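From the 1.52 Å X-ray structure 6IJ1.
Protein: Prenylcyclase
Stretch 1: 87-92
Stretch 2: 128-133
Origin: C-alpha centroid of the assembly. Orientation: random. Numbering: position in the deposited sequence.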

# COMPACT_ATOMS: atom_id res chain seq x y z
N ALA A 87 -1.18 -17.55 -4.59
CA ALA A 87 -0.00 -17.14 -3.86
C ALA A 87 -0.08 -17.61 -2.40
O ALA A 87 -1.17 -17.79 -1.87
CB ALA A 87 0.09 -15.59 -3.88
N PRO A 88 1.07 -17.82 -1.75
CA PRO A 88 1.08 -18.07 -0.31
C PRO A 88 0.62 -16.82 0.44
O PRO A 88 0.69 -15.70 -0.09
CB PRO A 88 2.54 -18.39 0.01
CG PRO A 88 3.31 -17.77 -1.07
CD PRO A 88 2.43 -17.65 -2.29
N GLU A 89 0.10 -17.03 1.65
CA GLU A 89 -0.26 -15.86 2.47
C GLU A 89 0.96 -14.99 2.76
O GLU A 89 2.09 -15.45 2.86
CB GLU A 89 -0.93 -16.31 3.77
CG GLU A 89 -2.33 -16.92 3.54
CD GLU A 89 -2.26 -18.27 2.79
OE1 GLU A 89 -1.44 -19.12 3.14
OE2 GLU A 89 -3.03 -18.42 1.82
N ASP A 90 0.71 -13.67 2.89
CA ASP A 90 1.83 -12.75 3.05
C ASP A 90 1.45 -11.66 4.06
O ASP A 90 0.27 -11.42 4.36
CB ASP A 90 2.22 -12.09 1.72
CG ASP A 90 1.20 -11.08 1.26
OD1 ASP A 90 0.22 -11.43 0.55
OD2 ASP A 90 1.42 -9.89 1.59
N ALA A 91 2.50 -11.08 4.64
CA ALA A 91 2.29 -10.09 5.72
C ALA A 91 1.63 -8.83 5.23
O ALA A 91 0.92 -8.17 6.00
CB ALA A 91 3.64 -9.72 6.36
N ASP A 92 1.87 -8.41 3.98
CA ASP A 92 1.25 -7.16 3.56
C ASP A 92 -0.27 -7.33 3.39
O ASP A 92 -1.04 -6.54 3.93
CB ASP A 92 1.91 -6.67 2.25
CG ASP A 92 1.63 -5.21 1.98
OD1 ASP A 92 1.87 -4.37 2.88
OD2 ASP A 92 1.08 -4.89 0.89
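Stretch 2 (128-133) LVSTYV

Stretch 2 runs alongside stretch 1 in the opposite sense: the vector from Pro88 CA to Ala91 CA and the vector from Val129 CA to Tyr132 CA lie 174° apart, so the two segments are close to antiparallel. The CA atoms nearest each other across the contact set the register, Ala91 CA against Thr131 CA at 5.0 Å and Asp90 CA against Tyr132 CA at 5.3 Å. Stretch 2 contains no regular helix or strand. Its backbone is mostly extended, with Tyr132 at phi/psi -128/163, but Thr131 interrupts it at -73/-38. Stretch 1 is also extended from Ala87 to Asp90 and turns into a helix at Ala91. Together the two segments bury 280 Å², both sides summed, and Tyr132, Thr131 and Ala91 have the most area covered.

Tyr132 leads with 69 Å². Its CA-to-CB bond points sideways, yet chi1 of -61° (m) and chi2 of -81° bring the end of the side chain nearer to stretch 1. The ring meets three consecutive residues: CE1 lies 3.6 Å from Pro88 CG, an apolar contact, and 3.6 Å from Asp90 CB, while CD1 lies 3.6 Å from Glu89 O. All three approach the ring obliquely. Glu89 directs its CB away, so its contact with the ring is made through the backbone carbonyl. Glu89 O also accepts a hydrogen bond from a water at 3.0 Å, and the water in turn accepts from Val133 N at 3.1 Å, bridging the two backbones beside the ring.

Thr131, with 53 Å² covered, supplies the one direct hydrogen bond between the stretches. Ala91 N donates to Thr131 O at 2.9 Å with an N-H...O angle of 167°, short and nearly linear. Thr131 O also lies 3.3 Å from Asp90 CA, and the Thr131 methyl CG2 packs 3.7 Å from Asp90 CB.

Ala91, with 48 Å² covered, points its CB toward stretch 2, where the methyl reaches Ser130 O at 3.3 Å and Val129 CG1 at 4.1 Å, the latter an apolar contact. Because the amide belongs to the first turn of a helix, it has no preceding turn to supply a carbonyl acceptor, and Thr131 O fills that role. Asp90, at the N-cap, serves the next amide: Asp92 N donates to Asp90 OD2 at 2.8 Å, a weak bond with an angle of 116°.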

# COMPACT_ATOMS: atom_id res chain seq x y z
N LEU A 128 12.55 -4.99 10.96
CA LEU A 128 11.76 -5.01 9.73
C LEU A 128 10.89 -6.26 9.62
O LEU A 128 11.16 -7.31 10.21
CB LEU A 128 12.65 -4.92 8.51
CG LEU A 128 13.50 -3.64 8.50
CD1 LEU A 128 14.33 -3.64 7.20
CD2 LEU A 128 12.66 -2.37 8.63
N VAL A 129 9.82 -6.12 8.84
CA VAL A 129 8.85 -7.16 8.58
C VAL A 129 9.05 -7.68 7.16
O VAL A 129 9.13 -6.88 6.22
CB VAL A 129 7.43 -6.63 8.76
CG1 VAL A 129 6.41 -7.70 8.53
CG2 VAL A 129 7.24 -6.04 10.19
N SER A 130 9.17 -9.00 7.02
CA SER A 130 9.28 -9.56 5.68
C SER A 130 7.90 -9.80 5.10
O SER A 130 6.92 -10.02 5.81
CB SER A 130 10.05 -10.89 5.67
OG SER A 130 9.40 -11.87 6.48
N THR A 131 7.84 -9.90 3.75
CA THR A 131 6.55 -10.21 3.15
C THR A 131 6.16 -11.69 3.38
O THR A 131 4.97 -12.02 3.53
CB THR A 131 6.63 -9.89 1.65
OG1 THR A 131 6.89 -8.49 1.52
CG2 THR A 131 5.33 -10.19 0.94
N TYR A 132 7.15 -12.57 3.30
CA TYR A 132 6.94 -14.00 3.45
C TYR A 132 7.91 -14.54 4.49
O TYR A 132 8.95 -13.96 4.77
CB TYR A 132 7.21 -14.74 2.10
CG TYR A 132 6.32 -14.30 0.96
CD1 TYR A 132 5.04 -14.80 0.82
CD2 TYR A 132 6.83 -13.39 0.00
CE1 TYR A 132 4.28 -14.36 -0.26
CE2 TYR A 132 6.05 -13.00 -1.08
CZ TYR A 132 4.80 -13.50 -1.17
OH TYR A 132 4.09 -13.03 -2.28
N VAL A 133 7.58 -15.76 4.98
CA VAL A 133 8.48 -16.52 5.85
C VAL A 133 8.75 -17.83 5.16
O VAL A 133 7.84 -18.37 4.52
CB VAL A 133 7.87 -16.78 7.25
CG1 VAL A 133 7.74 -15.48 8.00
CG2 VAL A 133 6.54 -17.42 7.14
O HOH W 1 4.54 -15.88 4.54